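Local coordinates for protein arabinan-endo 1,5-alpha-l-arabinase (Bacillus subtilis, PDB 1UV4) that cleaves internal alpha-1,5-arabinofuranosidic bonds of linear and branched arabinan as a secreted, calcium-binding hydrolase, helping to degrade the plant cell wall, at residues 14-18 with 75-80; 22-27 with 39-45; 102-106 with 114-118. One frame throughout, in Å; residues are numbered along the deposited sequence.

Interaction 1: residues 14-18 with 75-80; sequences DPTMI and APDIQY. With CA (calcium ion), chain D; EDO (1,2-ethanediol), chain G.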
# COMPACT_ATOMS: atom_id res chain seq x y z
N ASP A 14 -1.32 2.46 7.14
CA ASP A 14 -1.30 2.11 5.69
C ASP A 14 -0.94 3.32 4.84
O ASP A 14 -1.69 3.70 3.95
CB ASP A 14 -2.60 1.48 5.21
CG ASP A 14 -3.12 0.40 6.14
OD1 ASP A 14 -2.35 -0.52 6.51
OD2 ASP A 14 -4.32 0.35 6.57
N PRO A 15 0.20 3.96 5.11
CA PRO A 15 0.51 5.26 4.47
C PRO A 15 1.01 5.20 3.01
O PRO A 15 1.60 4.23 2.56
CB PRO A 15 1.64 5.79 5.34
CG PRO A 15 2.35 4.51 5.75
CD PRO A 15 1.26 3.54 6.05
N THR A 16 0.77 6.32 2.34
CA THR A 16 1.44 6.65 1.08
C THR A 16 1.77 8.12 1.18
O THR A 16 1.18 8.84 1.99
CB THR A 16 0.49 6.31 -0.08
OG1 THR A 16 1.14 6.40 -1.37
CG2 THR A 16 -0.66 7.24 -0.19
N MET A 17 2.72 8.62 0.40
CA MET A 17 3.17 9.98 0.58
C MET A 17 3.61 10.53 -0.76
O MET A 17 4.12 9.80 -1.57
CB MET A 17 4.36 10.01 1.56
CG MET A 17 4.91 11.42 1.88
SD MET A 17 6.11 11.42 3.24
CE MET A 17 7.60 11.05 2.38
N ILE A 18 3.42 11.84 -0.98
CA ILE A 18 3.83 12.50 -2.22
C ILE A 18 4.07 13.99 -1.95
O ILE A 18 3.47 14.56 -1.07
CB ILE A 18 2.79 12.26 -3.32
CG1 ILE A 18 3.30 12.65 -4.71
CG2 ILE A 18 1.43 12.92 -2.96
CD1 ILE A 18 2.44 12.05 -5.85
N ALA A 75 -6.06 2.10 2.87
CA ALA A 75 -4.82 1.80 2.16
C ALA A 75 -4.70 2.50 0.81
O ALA A 75 -4.59 1.91 -0.24
CB ALA A 75 -4.65 0.29 2.06
N PRO A 76 -4.75 3.84 0.86
CA PRO A 76 -4.61 4.63 -0.35
C PRO A 76 -3.23 4.49 -0.97
O PRO A 76 -2.25 4.19 -0.31
CB PRO A 76 -4.90 6.03 0.15
CG PRO A 76 -4.39 6.02 1.48
CD PRO A 76 -4.83 4.66 2.07
N ASP A 77 -3.19 4.77 -2.26
CA ASP A 77 -1.96 4.78 -2.99
C ASP A 77 -2.01 5.88 -4.02
O ASP A 77 -3.03 6.02 -4.65
CB ASP A 77 -1.69 3.42 -3.61
CG ASP A 77 -0.36 3.37 -4.24
OD1 ASP A 77 0.68 3.30 -3.50
OD2 ASP A 77 -0.18 3.45 -5.50
N ILE A 78 -0.93 6.64 -4.15
CA ILE A 78 -0.97 7.82 -5.03
C ILE A 78 0.29 7.95 -5.84
O ILE A 78 1.39 7.66 -5.37
CB ILE A 78 -1.25 9.07 -4.18
CG1 ILE A 78 -1.62 10.26 -5.08
CG2 ILE A 78 -0.11 9.39 -3.26
CD1 ILE A 78 -2.18 11.43 -4.31
N GLN A 79 0.12 8.41 -7.07
CA GLN A 79 1.22 8.79 -7.94
C GLN A 79 0.78 9.91 -8.84
O GLN A 79 -0.39 10.01 -9.18
CB GLN A 79 1.59 7.67 -8.89
CG GLN A 79 2.25 6.45 -8.28
CD GLN A 79 3.72 6.63 -7.88
OE1 GLN A 79 4.16 6.03 -6.90
NE2 GLN A 79 4.44 7.46 -8.58
N TYR A 80 1.72 10.72 -9.29
CA TYR A 80 1.47 11.66 -10.37
C TYR A 80 2.00 11.05 -11.69
O TYR A 80 3.15 10.68 -11.78
CB TYR A 80 2.15 13.02 -10.07
CG TYR A 80 1.75 14.14 -11.00
CD1 TYR A 80 0.64 14.94 -10.74
CD2 TYR A 80 2.47 14.39 -12.12
CE1 TYR A 80 0.28 15.98 -11.59
CE2 TYR A 80 2.14 15.43 -12.98
CZ TYR A 80 1.03 16.22 -12.71
OH TYR A 80 0.75 17.26 -13.61
CA CA D . 2.95 3.45 -3.77
C1 EDO G . 4.07 9.12 -4.69
O1 EDO G . 3.96 8.41 -3.49
C2 EDO G . 5.52 9.22 -5.12
O2 EDO G . 5.68 10.32 -5.98
O HOH W 1 -1.67 2.27 1.50
O HOH W 2 2.33 3.84 -6.10
O HOH W 3 2.63 5.75 -3.75
O HOH W 4 4.77 5.48 -4.03
O HOH W 5 5.06 2.86 -4.59
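Thr16 reaches across to Pro76 and Ile78 between the inner strands of two adjacent propeller blades, beside the central calcium site. The strands run nearly the same way, 24° apart. Their axes are 6.4 Å apart at closest, so side chains and waters bridge most of the gap. Thr16 OG1 lies opposite its own N, chi1 -171°. From there it accepts a weak bond from Ile78 N at 3.5 Å. Its stronger partner is the calcium ligand Asp257. The methyl branch, CG2, rests against Pro76 O at 3.4 Å. Asp77 points away from 14-18, and its OD1 binds the calcium ion at 2.3 Å. Glu135, Asp257 and four waters also coordinate the ion. Asp77 OD2 accepts from Leu136 N, which probably helps fix the rotation of the carboxylate. Further out, Ile18 CG2 meets Ile78 CG2 at 3.9 Å, the two side chains crossing at about a right angle. At the other end one water donates to Asp14 O and to Pro76 O at 2.8 and 2.7 Å. Asp14, the inferred proton acceptor, lays its CB on Ala75, while its OD2 bonds to Thr29. Behind the contact, strand 16-20 pairs with 23-29 in one blade and strand 74-81 with 84-91 in the next.

Interaction 2: residues 22-27 with 39-45; sequences SSWYAL and VLKSSDA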
# COMPACT_ATOMS: atom_id res chain seq x y z
N SER A 22 5.54 23.13 -1.96
CA SER A 22 6.39 23.24 -0.77
C SER A 22 5.92 22.31 0.37
O SER A 22 6.49 22.38 1.46
CB SER A 22 6.42 24.69 -0.26
OG SER A 22 5.12 25.08 0.16
N SER A 23 4.95 21.44 0.12
CA SER A 23 4.41 20.53 1.14
C SER A 23 4.52 19.07 0.76
O SER A 23 4.49 18.71 -0.42
CB SER A 23 2.94 20.80 1.45
OG SER A 23 2.79 22.12 1.90
N TRP A 24 4.57 18.22 1.79
CA TRP A 24 4.36 16.80 1.66
C TRP A 24 2.91 16.46 2.06
O TRP A 24 2.37 17.08 2.98
CB TRP A 24 5.30 16.04 2.59
CG TRP A 24 6.74 16.12 2.20
CD1 TRP A 24 7.68 16.97 2.67
CD2 TRP A 24 7.39 15.25 1.28
NE1 TRP A 24 8.89 16.69 2.07
CE2 TRP A 24 8.73 15.63 1.22
CE3 TRP A 24 6.94 14.20 0.48
CZ2 TRP A 24 9.65 14.97 0.38
CZ3 TRP A 24 7.84 13.55 -0.33
CH2 TRP A 24 9.16 13.94 -0.39
N TYR A 25 2.30 15.47 1.39
CA TYR A 25 1.00 14.94 1.77
C TYR A 25 1.18 13.48 2.03
O TYR A 25 1.78 12.76 1.20
CB TYR A 25 -0.05 15.17 0.67
CG TYR A 25 -0.37 16.63 0.50
CD1 TYR A 25 0.41 17.43 -0.32
CD2 TYR A 25 -1.42 17.22 1.20
CE1 TYR A 25 0.18 18.78 -0.46
CE2 TYR A 25 -1.68 18.59 1.04
CZ TYR A 25 -0.87 19.34 0.20
OH TYR A 25 -1.02 20.72 -0.00
N ALA A 26 0.71 13.06 3.18
CA ALA A 26 0.66 11.65 3.54
C ALA A 26 -0.80 11.24 3.64
O ALA A 26 -1.60 11.91 4.31
CB ALA A 26 1.39 11.36 4.84
N LEU A 27 -1.18 10.17 2.96
CA LEU A 27 -2.55 9.70 3.02
C LEU A 27 -2.55 8.34 3.67
O LEU A 27 -1.55 7.60 3.58
CB LEU A 27 -3.17 9.59 1.64
CG LEU A 27 -3.25 10.90 0.87
CD1 LEU A 27 -1.94 11.25 0.27
CD2 LEU A 27 -4.31 10.83 -0.26
N VAL A 39 -5.91 12.31 5.48
CA VAL A 39 -4.94 13.17 4.76
C VAL A 39 -4.18 14.03 5.78
O VAL A 39 -4.79 14.74 6.58
CB VAL A 39 -5.63 14.11 3.75
CG1 VAL A 39 -4.59 14.96 3.04
CG2 VAL A 39 -6.48 13.29 2.73
N LEU A 40 -2.86 13.96 5.70
CA LEU A 40 -1.95 14.76 6.50
C LEU A 40 -1.08 15.64 5.59
O LEU A 40 -0.76 15.26 4.50
CB LEU A 40 -1.02 13.88 7.32
CG LEU A 40 -1.64 12.82 8.24
CD1 LEU A 40 -0.47 12.18 9.03
CD2 LEU A 40 -2.61 13.42 9.19
N LYS A 41 -0.73 16.81 6.07
CA LYS A 41 0.11 17.78 5.35
C LYS A 41 1.26 18.24 6.25
O LYS A 41 1.08 18.44 7.45
CB LYS A 41 -0.70 18.97 4.93
CG LYS A 41 0.01 20.02 4.08
CD LYS A 41 -0.93 21.17 3.78
CE LYS A 41 -0.26 22.26 2.95
NZ LYS A 41 -1.19 23.40 2.74
N SER A 42 2.45 18.43 5.66
CA SER A 42 3.55 19.00 6.39
C SER A 42 4.51 19.74 5.47
O SER A 42 4.50 19.56 4.29
CB SER A 42 4.26 17.92 7.15
OG SER A 42 4.86 17.06 6.29
N SER A 43 5.32 20.59 6.07
CA SER A 43 6.43 21.23 5.39
C SER A 43 7.75 20.46 5.60
O SER A 43 8.72 20.69 4.85
CB SER A 43 6.57 22.68 5.91
OG SER A 43 6.99 22.68 7.27
N ASP A 44 7.82 19.58 6.61
CA ASP A 44 9.09 18.94 7.03
C ASP A 44 9.02 17.40 7.05
O ASP A 44 9.94 16.73 7.54
CB ASP A 44 9.59 19.51 8.38
CG ASP A 44 8.67 19.19 9.56
OD1 ASP A 44 7.60 18.55 9.37
OD2 ASP A 44 8.94 19.56 10.74
N ALA A 45 7.93 16.84 6.51
CA ALA A 45 7.65 15.40 6.59
C ALA A 45 7.77 14.75 7.98
O ALA A 45 7.95 13.52 8.10
CB ALA A 45 8.53 14.63 5.56
O HOH W 6 -3.34 22.45 1.30
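The indole of Trp24 carries Ala45 CB over one face. The methyl sits 4.0 Å from the centroid of the five-membered ring, 18° off the normal, a CH-pi contact. The carbonyl oxygens of Ser42 and Ser43 lie at the ring edge, near its plane. Lys19 adds a cation-pi contact to the same ring. The Tyr25 ring has Val39 CG1 at its edge, 4.3 Å from CD2. Lys41 runs alongside Tyr25 in the same direction. The lysine chain is extended throughout, with CG opposite the backbone N (chi1 -176°), and this carries CE up to the end of the ring. There CE is 3.4 Å from Tyr25 OH and 3.2 Å from Ser23 OG. One water joins the two polar ends: it accepts from Lys41 NZ at 2.8 Å and donates to Tyr25 OH. Tyr25 also touches Ile109 and Ser110 of a loop beyond the hairpin.

The backbones hold this register. Trp24 and Ser42 are a hydrogen-bonded pair, with Trp24 N to Ser42 O at 2.8 Å. Ala26 and Leu40 form the next such pair, with Leu40 N to Ala26 O at 2.8 Å. Tyr25 with Lys41 and Leu27 with Val39 are non-hydrogen-bonded pairs. Trp24, Ala26, Leu40 and Ser42 share one face of the sheet. Tyr25, Leu27, Val39 and Lys41 share the other. Past the paired strands, the turn through Asp44 brings Ala45 back over Trp24. Asp44 OD1 accepts from Lys46 N and Asn47 N within that turn. The whole is an antiparallel beta hairpin, the middle two strands of a four-stranded propeller blade, with 16-20 on one flank and 49-54 on the other.

Interaction 3: residues 102-106 with 114-118; sequences GLASS and WKDEG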
# COMPACT_ATOMS: atom_id res chain seq x y z
N GLY A 102 -11.10 1.20 -5.85
CA GLY A 102 -11.57 2.30 -6.67
C GLY A 102 -10.41 3.21 -7.05
O GLY A 102 -9.29 3.09 -6.56
N LEU A 103 -10.70 4.11 -7.96
CA LEU A 103 -9.71 5.08 -8.48
C LEU A 103 -10.34 6.45 -8.54
O LEU A 103 -11.48 6.61 -9.04
CB LEU A 103 -9.27 4.70 -9.91
CG LEU A 103 -8.29 5.63 -10.62
CD1 LEU A 103 -7.00 5.68 -9.91
CD2 LEU A 103 -8.10 5.16 -12.11
N ALA A 104 -9.59 7.44 -8.09
CA ALA A 104 -9.97 8.83 -8.30
C ALA A 104 -8.79 9.59 -8.86
O ALA A 104 -7.67 9.20 -8.70
CB ALA A 104 -10.39 9.46 -6.99
N SER A 105 -9.07 10.73 -9.47
CA SER A 105 -8.00 11.51 -10.09
C SER A 105 -8.13 12.98 -9.73
O SER A 105 -9.23 13.46 -9.45
CB SER A 105 -7.94 11.31 -11.62
OG SER A 105 -9.13 11.75 -12.26
N SER A 106 -7.02 13.71 -9.79
CA SER A 106 -7.02 15.15 -9.48
C SER A 106 -5.82 15.82 -10.13
O SER A 106 -4.83 15.17 -10.43
CB SER A 106 -6.91 15.40 -7.97
OG SER A 106 -7.03 16.78 -7.67
N TRP A 114 -11.50 15.76 -6.23
CA TRP A 114 -11.22 14.43 -6.80
C TRP A 114 -12.34 13.97 -7.73
O TRP A 114 -13.52 14.03 -7.41
CB TRP A 114 -10.96 13.38 -5.70
CG TRP A 114 -9.72 13.69 -4.97
CD1 TRP A 114 -9.58 14.47 -3.85
CD2 TRP A 114 -8.42 13.25 -5.32
NE1 TRP A 114 -8.25 14.54 -3.49
CE2 TRP A 114 -7.51 13.81 -4.38
CE3 TRP A 114 -7.90 12.45 -6.34
CZ2 TRP A 114 -6.16 13.56 -4.41
CZ3 TRP A 114 -6.53 12.21 -6.39
CH2 TRP A 114 -5.68 12.79 -5.43
N LYS A 115 -11.96 13.52 -8.92
CA LYS A 115 -12.90 12.96 -9.89
C LYS A 115 -12.99 11.43 -9.67
O LYS A 115 -11.99 10.73 -9.62
CB LYS A 115 -12.39 13.20 -11.29
CG LYS A 115 -13.28 12.67 -12.41
CD LYS A 115 -12.65 12.97 -13.77
CE LYS A 115 -13.10 11.98 -14.86
NZ LYS A 115 -12.63 12.40 -16.24
N ASP A 116 -14.21 10.93 -9.54
CA ASP A 116 -14.50 9.51 -9.44
C ASP A 116 -14.30 8.82 -10.80
O ASP A 116 -15.03 9.07 -11.75
CB ASP A 116 -15.94 9.34 -8.92
CG ASP A 116 -16.37 7.92 -8.80
OD1 ASP A 116 -15.52 7.01 -8.76
OD2 ASP A 116 -17.60 7.67 -8.82
N GLU A 117 -13.28 7.95 -10.86
CA GLU A 117 -13.01 7.13 -12.03
C GLU A 117 -13.59 5.73 -11.97
O GLU A 117 -13.55 4.99 -12.96
CB GLU A 117 -11.49 7.01 -12.24
CG GLU A 117 -10.76 8.35 -12.38
CD GLU A 117 -10.80 8.97 -13.76
OE1 GLU A 117 -11.33 8.32 -14.72
OE2 GLU A 117 -10.36 10.17 -13.88
N GLY A 118 -14.23 5.41 -10.86
CA GLY A 118 -14.94 4.16 -10.74
C GLY A 118 -14.10 2.96 -10.35
O GLY A 118 -13.00 3.03 -9.80
O HOH W 7 -13.36 6.72 -7.01
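Ser105 and Glu117 mark the tight part of this antiparallel hairpin, which forms the outer half of a propeller blade and contains a classic beta bulge. Ser105 OG donates to Glu117 OE2 at 2.6 Å, and OE2 accepts with its anti lone pair. The Glu117 chain bends at chi2 (-82°), and this swings the carboxylate back along the strand to the serine. Leu103 lies alongside, its CG 3.8 Å from Glu117 CB. Next door, Ser105 and Lys115 exchange two backbone bonds, the straighter being Lys115 N to Ser105 O at 2.8 Å. At this end Trp114 folds over the partner strand. Ser106 CB sits over one face of its six-membered ring, 3.5 Å from the centroid, a CH-pi contact. Ser105 N lies in the ring plane at the edge, and Ala104 CB touches CE3. Ser106 OG turns to Gly113 O and Ser108 N.

The bulge lies between this part and a looser side. In it Glu117 and Gly118 both face Leu103, and Glu117 N bonds to Leu103 O. At the phi of Gly118, 84°, a side chain would be jammed against the carbonyl oxygen of Glu117, which suits a glycine here. On the looser side, Leu103 N reaches Gly118 O over a longer 3.1 Å. Lys115 is exposed, and its amine makes a long salt bridge with Glu117 OE2. Asp116 is partly exposed, and its OD1 takes both water and protein donors. One water donates to Leu103 O and to Asp116 OD1, each at 2.8 Å. Trp61 NE1 is another donor to OD1. Asp116 OD1 also closes an Asx turn: Gly118 N donates to it at 2.9 Å, from above the carboxylate plane.

Interaction 1 is the buried one, near the centre of the chain; interactions 2 and 3 are partly buried hairpins, each about 17 Å from that centre. Interaction 1 joins two blades. Interaction 2 lies in one of those blades and interaction 3 in the other. Interaction 2 meets interaction 1 directly, since strands 16-20 and 23-29 are sheet neighbours: Leu27 N lies 2.9 Å from Thr16 O, a probable hydrogen bond. Interaction 3 touches interaction 1 by packing, with Trp114 CH2 against Ile78 CD1. Interactions 2 and 3 do not touch. The chemistry follows: calcium, carboxylates and bridging waters at the core, antiparallel backbone pairing with CH-pi contacts further out, regular in interaction 2 and bulged in interaction 3.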